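Local coordinates for chitin deacetylase (Bombyx mori, PDB 5ZNT), which hydrolyses the N-acetamido groups of N-acetylglucosamine residues in chitin, yielding chitosan and acetate, through a zinc-dependent polysaccharide deacetylase domain of carbohydrate esterase family 4, at residues A[35-40]-A[307-312]; A[56-61]-A[283-288]; A[290-293]-A[299-302]; A[317-320]-A[324-327]. All blocks are in the same frame, centred on the assembly; numbering follows the deposited sequence.

Contact 1 of 4, residues A[35-40]-A[307-312]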
loop_
_atom_site.group_PDB
_atom_site.type_symbol
_atom_site.label_atom_id
_atom_site.label_comp_id
_atom_site.label_asym_id
_atom_site.label_seq_id
_atom_site.Cartn_x
_atom_site.Cartn_y
_atom_site.Cartn_z
ATOM N N ASP A 35 -11.549 -22.284 1.327
ATOM C CA ASP A 35 -11.326 -22.040 2.749
ATOM C C ASP A 35 -10.455 -20.817 3.025
ATOM O O ASP A 35 -10.183 -20.519 4.191
ATOM C CB ASP A 35 -10.693 -23.267 3.411
ATOM C CG ASP A 35 -11.619 -24.482 3.398
ATOM O OD1 ASP A 35 -12.840 -24.318 3.618
ATOM O OD2 ASP A 35 -11.115 -25.595 3.161
ATOM N N VAL A 36 -10.025 -20.106 1.994
ATOM C CA VAL A 36 -9.132 -18.949 2.126
ATOM C C VAL A 36 -9.961 -17.676 2.293
ATOM O O VAL A 36 -10.820 -17.395 1.452
ATOM C CB VAL A 36 -8.196 -18.854 0.903
ATOM C CG1 VAL A 36 -7.389 -17.538 0.892
ATOM C CG2 VAL A 36 -7.261 -20.083 0.849
ATOM N N PRO A 37 -9.739 -16.875 3.339
ATOM C CA PRO A 37 -10.394 -15.557 3.413
ATOM C C PRO A 37 -9.948 -14.684 2.243
ATOM O O PRO A 37 -8.760 -14.627 1.911
ATOM C CB PRO A 37 -9.898 -14.974 4.743
ATOM C CG PRO A 37 -9.116 -16.056 5.414
ATOM C CD PRO A 37 -8.698 -17.033 4.360
ATOM N N GLN A 38 -10.904 -14.032 1.601
ATOM C CA GLN A 38 -10.602 -13.104 0.516
ATOM C C GLN A 38 -10.134 -11.785 1.129
ATOM O O GLN A 38 -10.929 -11.043 1.706
ATOM C CB GLN A 38 -11.827 -12.885 -0.360
ATOM C CG GLN A 38 -11.599 -11.900 -1.508
ATOM C CD GLN A 38 -10.462 -12.343 -2.444
ATOM O OE1 GLN A 38 -10.607 -13.314 -3.196
ATOM N NE2 GLN A 38 -9.335 -11.610 -2.418
ATOM N N MET A 39 -8.851 -11.493 1.003
ATOM C CA MET A 39 -8.292 -10.251 1.514
ATOM C C MET A 39 -8.434 -9.143 0.480
ATOM O O MET A 39 -8.244 -9.368 -0.719
ATOM C CB MET A 39 -6.822 -10.453 1.876
ATOM C CG MET A 39 -6.643 -11.357 3.085
ATOM S SD MET A 39 -4.911 -11.768 3.377
ATOM C CE MET A 39 -4.747 -13.383 2.604
ATOM N N ILE A 40 -8.780 -7.945 0.952
ATOM C CA ILE A 40 -8.830 -6.756 0.109
ATOM C C ILE A 40 -7.941 -5.703 0.761
ATOM O O ILE A 40 -8.099 -5.413 1.949
ATOM C CB ILE A 40 -10.270 -6.239 -0.069
ATOM C CG1 ILE A 40 -11.147 -7.368 -0.652
ATOM C CG2 ILE A 40 -10.313 -5.028 -1.022
ATOM C CD1 ILE A 40 -12.631 -6.996 -0.813
ATOM N N ILE A 307 0.762 -9.988 4.634
ATOM C CA ILE A 307 2.006 -10.728 4.838
ATOM C C ILE A 307 1.920 -11.596 6.093
ATOM O O ILE A 307 2.424 -12.723 6.118
ATOM C CB ILE A 307 3.202 -9.754 4.897
ATOM C CG1 ILE A 307 3.379 -9.052 3.548
ATOM C CG2 ILE A 307 4.494 -10.484 5.309
ATOM C CD1 ILE A 307 4.433 -7.905 3.559
ATOM N N GLN A 308 1.273 -11.094 7.149
ATOM C CA GLN A 308 1.154 -11.885 8.368
ATOM C C GLN A 308 0.314 -13.137 8.128
ATOM O O GLN A 308 0.636 -14.216 8.645
ATOM C CB GLN A 308 0.575 -11.027 9.493
ATOM C CG GLN A 308 1.589 -10.044 10.052
ATOM C CD GLN A 308 0.953 -9.018 10.951
ATOM O OE1 GLN A 308 -0.148 -8.539 10.681
ATOM N NE2 GLN A 308 1.635 -8.683 12.037
ATOM N N TRP A 309 -0.732 -13.028 7.305
ATOM C CA TRP A 309 -1.508 -14.209 6.935
ATOM C C TRP A 309 -0.684 -15.168 6.079
ATOM O O TRP A 309 -0.720 -16.384 6.296
ATOM C CB TRP A 309 -2.774 -13.801 6.190
ATOM C CG TRP A 309 -3.702 -14.960 5.889
ATOM C CD1 TRP A 309 -4.799 -15.339 6.612
ATOM C CD2 TRP A 309 -3.609 -15.880 4.792
ATOM N NE1 TRP A 309 -5.391 -16.444 6.041
ATOM C CE2 TRP A 309 -4.678 -16.798 4.925
ATOM C CE3 TRP A 309 -2.725 -16.023 3.720
ATOM C CZ2 TRP A 309 -4.888 -17.842 4.022
ATOM C CZ3 TRP A 309 -2.932 -17.063 2.822
ATOM C CH2 TRP A 309 -4.012 -17.954 2.975
ATOM N N VAL A 310 0.050 -14.644 5.092
ATOM C CA VAL A 310 0.895 -15.502 4.256
ATOM C C VAL A 310 1.867 -16.288 5.116
ATOM O O VAL A 310 2.194 -17.444 4.819
ATOM C CB VAL A 310 1.632 -14.663 3.194
ATOM C CG1 VAL A 310 2.698 -15.505 2.472
ATOM C CG2 VAL A 310 0.642 -14.118 2.185
ATOM N N GLN A 311 2.348 -15.676 6.191
ATOM C CA GLN A 311 3.341 -16.311 7.038
ATOM C C GLN A 311 2.730 -17.357 7.958
ATOM O O GLN A 311 3.459 -18.192 8.503
ATOM C CB GLN A 311 4.077 -15.246 7.859
ATOM C CG GLN A 311 5.008 -14.345 7.017
ATOM C CD GLN A 311 5.611 -13.207 7.837
ATOM O OE1 GLN A 311 4.962 -12.648 8.728
ATOM N NE2 GLN A 311 6.857 -12.879 7.556
ATOM N N ASN A 312 1.417 -17.318 8.154
ATOM C CA ASN A 312 0.726 -18.287 9.000
ATOM C C ASN A 312 -0.693 -18.438 8.473
ATOM O O ASN A 312 -1.652 -17.907 9.041
ATOM C CB ASN A 312 0.747 -17.850 10.468
ATOM C CG ASN A 312 -0.011 -18.805 11.368
ATOM O OD1 ASN A 312 -0.322 -19.928 10.969
ATOM N ND2 ASN A 312 -0.333 -18.355 12.584
#
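A Met-aromatic contact joins Met39, on the first strand of the deacetylase fold, to Trp309 of helix 303-311. The CE methyl of Met39 lies over one face of the indole, 3.9 Å from the centroid of the six-membered ring of Trp309 and 30° off the ring normal. It sits toward the rim, and Met39 CE to Trp309 CE3 measures 3.5 Å. The sulfur lies farther off: Met39 SD stands 4.7 Å, obliquely, from the centroid of the five-membered ring of Trp309. A bend at chi3 of Met39 (-98°) is what turns the methyl onto the ring. Before the strand begins, Pro37 and Val36 continue the packing obliquely. Pro37 CD comes 3.8 Å from Trp309 NE1, and Val36 CG1 is 4.0 Å from Trp309 CH2. The indole reaches them because its CG is anti to the backbone N (chi1 -174°). Its N-H is engaged by Arg314 O, which restrains the rotation of the ring, and Trp182 also meets it. With no hydrogen bond across, the 207 Å² interface rests on apolar packing and a CH-pi contact, while the indole's polar atom is satisfied within the loop that follows its own helix.

Contact 2 of 4, residues A[56-61]-A[283-288]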
loop_
_atom_site.group_PDB
_atom_site.type_symbol
_atom_site.label_atom_id
_atom_site.label_comp_id
_atom_site.label_asym_id
_atom_site.label_seq_id
_atom_site.Cartn_x
_atom_site.Cartn_y
_atom_site.Cartn_z
ATOM N N TYR A 56 -11.577 10.412 4.726
ATOM C CA TYR A 56 -11.216 9.165 5.396
ATOM C C TYR A 56 -12.136 8.895 6.584
ATOM O O TYR A 56 -12.419 7.730 6.890
ATOM C CB TYR A 56 -9.752 9.194 5.826
ATOM C CG TYR A 56 -8.785 9.256 4.646
ATOM C CD1 TYR A 56 -9.013 8.506 3.488
ATOM C CD2 TYR A 56 -7.670 10.093 4.675
ATOM C CE1 TYR A 56 -8.132 8.565 2.398
ATOM C CE2 TYR A 56 -6.796 10.173 3.582
ATOM C CZ TYR A 56 -7.036 9.397 2.452
ATOM O OH TYR A 56 -6.166 9.444 1.379
ATOM N N LYS A 57 -12.651 9.950 7.232
ATOM C CA LYS A 57 -13.609 9.747 8.324
ATOM C C LYS A 57 -14.926 9.190 7.810
ATOM O O LYS A 57 -15.563 8.368 8.485
ATOM C CB LYS A 57 -13.855 11.054 9.083
ATOM C CG LYS A 57 -12.770 11.387 10.068
ATOM C CD LYS A 57 -12.977 12.772 10.691
ATOM C CE LYS A 57 -11.684 13.271 11.363
ATOM N NZ LYS A 57 -11.810 14.663 11.875
ATOM N N GLU A 58 -15.355 9.632 6.627
ATOM C CA GLU A 58 -16.591 9.134 6.047
ATOM C C GLU A 58 -16.473 7.654 5.700
ATOM O O GLU A 58 -17.407 6.883 5.932
ATOM C CB GLU A 58 -16.957 9.946 4.807
ATOM C CG GLU A 58 -18.177 9.456 4.073
ATOM C CD GLU A 58 -18.671 10.418 2.980
ATOM O OE1 GLU A 58 -18.057 11.506 2.780
ATOM O OE2 GLU A 58 -19.677 10.076 2.309
ATOM N N ILE A 59 -15.334 7.246 5.135
ATOM C CA ILE A 59 -15.131 5.845 4.769
ATOM C C ILE A 59 -14.956 4.984 6.020
ATOM O O ILE A 59 -15.648 3.979 6.209
ATOM C CB ILE A 59 -13.921 5.692 3.833
ATOM C CG1 ILE A 59 -14.126 6.488 2.538
ATOM C CG2 ILE A 59 -13.695 4.204 3.547
ATOM C CD1 ILE A 59 -12.865 6.622 1.670
ATOM N N PHE A 60 -13.995 5.348 6.861
ATOM C CA PHE A 60 -13.590 4.535 8.002
ATOM C C PHE A 60 -14.252 5.094 9.256
ATOM O O PHE A 60 -13.624 5.694 10.121
ATOM C CB PHE A 60 -12.069 4.485 8.105
ATOM C CG PHE A 60 -11.429 3.961 6.867
ATOM C CD1 PHE A 60 -11.531 2.615 6.548
ATOM C CD2 PHE A 60 -10.779 4.816 5.984
ATOM C CE1 PHE A 60 -10.965 2.118 5.389
ATOM C CE2 PHE A 60 -10.211 4.336 4.813
ATOM C CZ PHE A 60 -10.317 2.997 4.490
ATOM N N ASN A 61 -15.566 4.887 9.306
ATOM C CA ASN A 61 -16.444 5.524 10.274
ATOM C C ASN A 61 -16.561 4.755 11.592
ATOM O O ASN A 61 -17.330 5.169 12.466
ATOM C CB ASN A 61 -17.829 5.707 9.662
ATOM C CG ASN A 61 -18.430 4.399 9.184
ATOM O OD1 ASN A 61 -17.924 3.312 9.492
ATOM N ND2 ASN A 61 -19.519 4.491 8.428
ATOM N N ALA A 283 -20.679 4.952 -4.948
ATOM C CA ALA A 283 -20.650 3.580 -5.437
ATOM C C ALA A 283 -19.674 2.726 -4.635
ATOM O O ALA A 283 -19.946 1.551 -4.356
ATOM C CB ALA A 283 -20.295 3.562 -6.926
ATOM N N PHE A 284 -18.536 3.296 -4.251
ATOM C CA PHE A 284 -17.540 2.538 -3.504
ATOM C C PHE A 284 -18.085 2.134 -2.136
ATOM O O PHE A 284 -17.926 0.987 -1.703
ATOM C CB PHE A 284 -16.273 3.383 -3.346
ATOM C CG PHE A 284 -15.144 2.683 -2.641
ATOM C CD1 PHE A 284 -14.793 1.383 -2.975
ATOM C CD2 PHE A 284 -14.427 3.334 -1.660
ATOM C CE1 PHE A 284 -13.740 0.735 -2.327
ATOM C CE2 PHE A 284 -13.368 2.700 -1.005
ATOM C CZ PHE A 284 -13.027 1.397 -1.346
ATOM N N LEU A 285 -18.689 3.079 -1.425
ATOM C CA LEU A 285 -19.241 2.772 -0.113
ATOM C C LEU A 285 -20.410 1.791 -0.222
ATOM O O LEU A 285 -20.518 0.855 0.584
ATOM C CB LEU A 285 -19.662 4.064 0.576
ATOM C CG LEU A 285 -18.472 4.989 0.849
ATOM C CD1 LEU A 285 -18.890 6.218 1.622
ATOM C CD2 LEU A 285 -17.359 4.221 1.588
ATOM N N TYR A 286 -21.289 1.986 -1.206
ATOM C CA TYR A 286 -22.353 1.015 -1.437
ATOM C C TYR A 286 -21.771 -0.380 -1.613
ATOM O O TYR A 286 -22.231 -1.349 -0.989
ATOM C CB TYR A 286 -23.169 1.419 -2.664
ATOM C CG TYR A 286 -24.360 0.526 -2.907
ATOM C CD1 TYR A 286 -24.210 -0.701 -3.541
ATOM C CD2 TYR A 286 -25.631 0.907 -2.500
ATOM C CE1 TYR A 286 -25.292 -1.536 -3.758
ATOM C CE2 TYR A 286 -26.728 0.083 -2.720
ATOM C CZ TYR A 286 -26.551 -1.139 -3.341
ATOM O OH TYR A 286 -27.634 -1.977 -3.561
ATOM N N TRP A 287 -20.743 -0.495 -2.458
ATOM C CA TRP A 287 -20.095 -1.777 -2.702
ATOM C C TRP A 287 -19.507 -2.362 -1.422
ATOM O O TRP A 287 -19.726 -3.543 -1.108
ATOM C CB TRP A 287 -19.011 -1.607 -3.769
ATOM C CG TRP A 287 -18.305 -2.875 -4.077
ATOM C CD1 TRP A 287 -18.763 -3.895 -4.881
ATOM C CD2 TRP A 287 -17.015 -3.291 -3.596
ATOM N NE1 TRP A 287 -17.845 -4.909 -4.918
ATOM C CE2 TRP A 287 -16.763 -4.567 -4.145
ATOM C CE3 TRP A 287 -16.050 -2.710 -2.751
ATOM C CZ2 TRP A 287 -15.595 -5.273 -3.889
ATOM C CZ3 TRP A 287 -14.887 -3.416 -2.501
ATOM C CH2 TRP A 287 -14.676 -4.691 -3.058
ATOM N N ILE A 288 -18.714 -1.569 -0.693
ATOM C CA ILE A 288 -18.124 -2.031 0.565
ATOM C C ILE A 288 -19.205 -2.560 1.501
ATOM O O ILE A 288 -19.064 -3.631 2.102
ATOM C CB ILE A 288 -17.343 -0.897 1.255
ATOM C CG1 ILE A 288 -16.054 -0.583 0.510
ATOM C CG2 ILE A 288 -17.011 -1.290 2.676
ATOM C CD1 ILE A 288 -15.333 0.644 1.111
#
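Leu285 spreads its two methyls over Ile59 and the chain of Glu58, one branch to each. The contact packs helix 53-59 against helix 278-294, two helices on the outside of the distorted beta/alpha barrel of carbohydrate esterase family 4. Helix 53-59 comes after strand 38-45, and helix 278-294 after strand 265-270 and the short helix 271-276; the two strands are parallel neighbours in the sheet. The CA atoms of Ile59 and Leu285 approach to 7.1 Å, so the helix surfaces lie close here. Leu285 CD2 is 4.1 Å from Ile59 CG1 and 4.2 Å from Ile59 CG2, the two side chains crossing at about a right angle. Leu285 CD1 instead faces Glu58, 4.1 Å from Glu58 CG and 4.0 Å from Glu58 OE2. The latter is plain van der Waals contact: the extended glutamate, with CG anti to the backbone N (chi1 176°), runs past the leucine on the solvent-exposed side of the contact.

Toward the sheet, Ile59 touches Phe44 of strand 38-45, while Phe284 turns inward to Ile42 and Phe269. Arg64 joins the two helices from the loop after the first: its side chain packs on Leu285 and Ile288, and NH1 hydrogen-bonds the carbonyl of Ile59 at the helix end, with a weaker bond to Glu58 O. Phe60, the first residue to leave helical geometry, folds its ring back under Ile59. The CG2 methyl of Ile59 touching Leu285 CD2 therefore also sits 3.6 Å above the plane of the Phe60 ring, over its centre.

Contact 3 of 4, residues A[290-293]-A[299-302]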
loop_
_atom_site.group_PDB
_atom_site.type_symbol
_atom_site.label_atom_id
_atom_site.label_comp_id
_atom_site.label_asym_id
_atom_site.label_seq_id
_atom_site.Cartn_x
_atom_site.Cartn_y
_atom_site.Cartn_z
ATOM N N GLU A 290 -22.239 -3.560 0.841
ATOM C CA GLU A 290 -22.863 -4.749 0.286
ATOM C C GLU A 290 -21.968 -5.980 0.433
ATOM O O GLU A 290 -22.446 -7.064 0.792
ATOM C CB GLU A 290 -23.220 -4.499 -1.176
ATOM C CG GLU A 290 -23.973 -5.667 -1.808
ATOM C CD GLU A 290 -24.387 -5.366 -3.212
ATOM O OE1 GLU A 290 -23.495 -5.094 -4.043
ATOM O OE2 GLU A 290 -25.605 -5.390 -3.484
ATOM N N ILE A 291 -20.664 -5.833 0.171
ATOM C CA ILE A 291 -19.728 -6.943 0.338
ATOM C C ILE A 291 -19.631 -7.364 1.804
ATOM O O ILE A 291 -19.652 -8.562 2.123
ATOM C CB ILE A 291 -18.341 -6.561 -0.216
ATOM C CG1 ILE A 291 -18.353 -6.473 -1.753
ATOM C CG2 ILE A 291 -17.294 -7.530 0.285
ATOM C CD1 ILE A 291 -18.437 -7.813 -2.474
ATOM N N LEU A 292 -19.498 -6.396 2.717
ATOM C CA LEU A 292 -19.356 -6.726 4.135
ATOM C C LEU A 292 -20.577 -7.478 4.664
ATOM O O LEU A 292 -20.438 -8.413 5.457
ATOM C CB LEU A 292 -19.125 -5.457 4.965
ATOM C CG LEU A 292 -17.737 -4.780 4.887
ATOM C CD1 LEU A 292 -17.770 -3.469 5.649
ATOM C CD2 LEU A 292 -16.667 -5.659 5.469
ATOM N N GLN A 293 -21.781 -7.069 4.261
ATOM C CA GLN A 293 -22.974 -7.724 4.803
ATOM C C GLN A 293 -23.117 -9.145 4.260
ATOM O O GLN A 293 -23.524 -10.056 4.993
ATOM C CB GLN A 293 -24.229 -6.904 4.493
ATOM C CG GLN A 293 -25.506 -7.410 5.203
ATOM C CD GLN A 293 -26.146 -8.597 4.505
ATOM O OE1 GLN A 293 -26.054 -8.724 3.283
ATOM N NE2 GLN A 293 -26.807 -9.481 5.283
ATOM N N TYR A 299 -12.153 -9.997 4.129
ATOM C CA TYR A 299 -11.510 -9.117 5.111
ATOM C C TYR A 299 -10.801 -7.964 4.400
ATOM O O TYR A 299 -9.973 -8.197 3.513
ATOM C CB TYR A 299 -10.471 -9.872 5.941
ATOM C CG TYR A 299 -11.044 -10.741 7.032
ATOM C CD1 TYR A 299 -11.657 -11.962 6.726
ATOM C CD2 TYR A 299 -10.956 -10.358 8.367
ATOM C CE1 TYR A 299 -12.177 -12.780 7.737
ATOM C CE2 TYR A 299 -11.466 -11.165 9.377
ATOM C CZ TYR A 299 -12.073 -12.369 9.051
ATOM O OH TYR A 299 -12.566 -13.159 10.060
ATOM N N PHE A 300 -11.101 -6.733 4.823
ATOM C CA PHE A 300 -10.349 -5.546 4.404
ATOM C C PHE A 300 -9.229 -5.341 5.407
ATOM O O PHE A 300 -9.485 -4.994 6.566
ATOM C CB PHE A 300 -11.262 -4.325 4.347
ATOM C CG PHE A 300 -12.335 -4.424 3.302
ATOM C CD1 PHE A 300 -13.490 -5.147 3.548
ATOM C CD2 PHE A 300 -12.188 -3.793 2.070
ATOM C CE1 PHE A 300 -14.480 -5.252 2.582
ATOM C CE2 PHE A 300 -13.192 -3.874 1.107
ATOM C CZ PHE A 300 -14.326 -4.616 1.359
ATOM N N VAL A 301 -7.988 -5.582 4.971
ATOM C CA VAL A 301 -6.827 -5.612 5.845
ATOM C C VAL A 301 -5.712 -4.725 5.287
ATOM O O VAL A 301 -5.708 -4.343 4.110
ATOM C CB VAL A 301 -6.315 -7.060 6.031
ATOM C CG1 VAL A 301 -7.376 -7.926 6.759
ATOM C CG2 VAL A 301 -5.982 -7.662 4.676
ATOM N N THR A 302 -4.741 -4.423 6.148
ATOM C CA THR A 302 -3.552 -3.702 5.707
ATOM C C THR A 302 -2.631 -4.622 4.912
ATOM O O THR A 302 -2.766 -5.850 4.918
ATOM C CB THR A 302 -2.782 -3.137 6.894
ATOM O OG1 THR A 302 -2.167 -4.209 7.616
ATOM C CG2 THR A 302 -3.707 -2.371 7.842
#
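Leu292 and Phe300 make the closest approach of this contact, with Leu292 CD2 3.6 Å from Phe300 CE1. The same methyl, Leu292 CD2, is 3.7 Å from Phe300 CD1, and Leu292 CG stands 4.0 Å from Phe300 CE1, so the packing falls on the CD1-CE1 bond of the ring, which Leu292 approaches obliquely. Ile291 adds a lighter touch, Ile291 CG2 to Phe300 CE1 at 4.3 Å. Its CB starts toward the phenylalanine, but chi2 (-73°) carries CD1 away from the ring, and CG2 is the atom that meets it.

The next shell sets the ring between helix and sheet. Ile40 and Ile42 of the neighbouring strand 38-45 touch Phe300, as does Trp287, one turn before Ile291. Arg64 packs on Leu292. Hydrogen bonds of its backbone hold the strand: Phe300 N to the side-chain OD1 of Asn66, and Tyr299 to Gln38 and Ile40 in the parallel sheet. Farther along, Thr302 is the N-cap of helix 303-311, its side chain capping a backbone N there while its own N bonds Gln305 OE1, an exchange resembling a capping box.

Helix 278-294 thus turns back onto the strand it leads into, a short alpha-to-beta connection of the barrel. The contact itself is wholly apolar, 108 Å² without a hydrogen bond across it, which implies that dispersion seats the helix while hydrogen bonds of its backbone to other parts of the chain fix the strand.

Contact 4 of 4, residues A[317-320]-A[324-327]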
loop_
_atom_site.group_PDB
_atom_site.type_symbol
_atom_site.label_atom_id
_atom_site.label_comp_id
_atom_site.label_asym_id
_atom_site.label_seq_id
_atom_site.Cartn_x
_atom_site.Cartn_y
_atom_site.Cartn_z
ATOM N N THR A 317 -12.494 -20.020 8.913
ATOM C CA THR A 317 -12.961 -20.247 10.279
ATOM C C THR A 317 -11.932 -19.781 11.299
ATOM O O THR A 317 -12.282 -19.141 12.296
ATOM C CB THR A 317 -13.297 -21.723 10.498
ATOM O OG1 THR A 317 -14.163 -22.184 9.450
ATOM C CG2 THR A 317 -14.008 -21.883 11.818
ATOM N N GLU A 318 -10.658 -20.078 11.061
ATOM C CA GLU A 318 -9.623 -19.634 11.980
ATOM C C GLU A 318 -9.408 -18.122 11.936
ATOM O O GLU A 318 -8.924 -17.549 12.921
ATOM C CB GLU A 318 -8.321 -20.365 11.661
ATOM C CG GLU A 318 -8.430 -21.885 11.805
ATOM C CD GLU A 318 -7.300 -22.601 11.112
ATOM O OE1 GLU A 318 -6.770 -22.032 10.134
ATOM O OE2 GLU A 318 -6.935 -23.720 11.540
ATOM N N ALA A 319 -9.754 -17.467 10.824
ATOM C CA ALA A 319 -9.420 -16.051 10.670
ATOM C C ALA A 319 -10.089 -15.177 11.727
ATOM O O ALA A 319 -9.541 -14.126 12.092
ATOM C CB ALA A 319 -9.809 -15.577 9.265
ATOM N N LYS A 320 -11.239 -15.610 12.253
ATOM C CA LYS A 320 -11.984 -14.810 13.222
ATOM C C LYS A 320 -11.174 -14.508 14.472
ATOM O O LYS A 320 -11.396 -13.476 15.114
ATOM C CB LYS A 320 -13.273 -15.528 13.621
ATOM C CG LYS A 320 -14.380 -15.402 12.604
ATOM C CD LYS A 320 -15.626 -16.192 13.013
ATOM C CE LYS A 320 -15.329 -17.700 13.073
ATOM N NZ LYS A 320 -16.544 -18.540 13.290
ATOM N N PRO A 324 -3.014 -11.134 14.673
ATOM C CA PRO A 324 -2.518 -9.959 13.928
ATOM C C PRO A 324 -3.630 -9.158 13.284
ATOM O O PRO A 324 -3.546 -7.925 13.232
ATOM C CB PRO A 324 -1.570 -10.580 12.891
ATOM C CG PRO A 324 -1.075 -11.853 13.567
ATOM C CD PRO A 324 -2.286 -12.364 14.294
ATOM N N TRP A 325 -4.696 -9.816 12.823
ATOM C CA TRP A 325 -5.813 -9.092 12.230
ATOM C C TRP A 325 -6.699 -8.400 13.263
ATOM O O TRP A 325 -7.612 -7.653 12.878
ATOM C CB TRP A 325 -6.647 -10.037 11.369
ATOM C CG TRP A 325 -5.963 -10.455 10.092
ATOM C CD1 TRP A 325 -4.665 -10.224 9.735
ATOM C CD2 TRP A 325 -6.553 -11.179 9.008
ATOM N NE1 TRP A 325 -4.415 -10.755 8.486
ATOM C CE2 TRP A 325 -5.559 -11.338 8.017
ATOM C CE3 TRP A 325 -7.823 -11.706 8.779
ATOM C CZ2 TRP A 325 -5.800 -11.997 6.819
ATOM C CZ3 TRP A 325 -8.058 -12.364 7.591
ATOM C CH2 TRP A 325 -7.050 -12.518 6.631
ATOM N N ARG A 326 -6.464 -8.624 14.556
ATOM C CA ARG A 326 -7.239 -7.987 15.610
ATOM C C ARG A 326 -6.468 -6.880 16.317
ATOM O O ARG A 326 -7.003 -6.280 17.251
ATOM C CB ARG A 326 -7.699 -9.033 16.643
ATOM C CG ARG A 326 -8.379 -10.266 16.048
ATOM C CD ARG A 326 -8.994 -11.151 17.132
ATOM N NE ARG A 326 -9.861 -10.333 17.963
ATOM C CZ ARG A 326 -11.171 -10.208 17.778
ATOM N NH1 ARG A 326 -11.778 -10.893 16.808
ATOM N NH2 ARG A 326 -11.869 -9.405 18.573
ATOM N N GLU A 327 -5.221 -6.604 15.920
ATOM C CA GLU A 327 -4.493 -5.476 16.505
ATOM C C GLU A 327 -5.261 -4.187 16.236
ATOM O O GLU A 327 -5.764 -3.968 15.124
ATOM C CB GLU A 327 -3.069 -5.374 15.943
ATOM C CG GLU A 327 -2.188 -6.612 16.158
ATOM C CD GLU A 327 -0.907 -6.572 15.311
ATOM O OE1 GLU A 327 -0.580 -5.489 14.776
ATOM O OE2 GLU A 327 -0.235 -7.625 15.164
#
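Ala319 is the first residue of 317-320 to meet the second segment: its methyl CB lies 4.0 Å from Trp325 CZ3, obliquely at the benzo end of the indole. One residue on, Lys320 contributes its backbone and not its amine. The carbonyl of Lys320 accepts a hydrogen bond from Arg326, with Arg326 NH1 3.1 Å from Lys320 O. The donor lies nearly on the line of the C=O bond, the C=O...N angle being 176°. At the other end the bond is bent, the N-H...O angle being 141°, and the oxygen comes to the edge of the guanidinium, slightly tilted from its plane. A bend at chi3 of Arg326 (53°) turns the guanidinium back toward this carbonyl, and the same NH1 makes a weak bond to Asn68 O. Together the two contacts close a compact turn after the short, weakly bonded helix 316-319.

Trp325 is fixed by NE1 bonding to Gln305 O of helix 303-311, and Phe322 meets it edge-to-face. Its ring packs between Trp309 of that helix and Tyr299 of strand 298-300, and Ala319 also reaches Tyr299 and Pro37, so the turn lies against the helix and the strand together.

In the fold
From the N terminus, strand 38-45 opens the fold and contact 1 closes the largest loop, bringing residues 35-40 to helix 303-311 some 267 positions later. Contacts 2 and 3 are both nested inside it. They lie in series along helix 278-294: contact 2 ties that helix back to helix 53-59, and contact 3 closes the short turn into strand 298-300. Strands 38-45 and 298-300 are parallel neighbours, with Ile40 N 2.8 Å from Tyr299 O, which joins contacts 1 and 3. Contact 4 follows in series beyond contact 1 and touches contacts 1 and 3; contact 2 stays about 12 Å from it between nearest atoms.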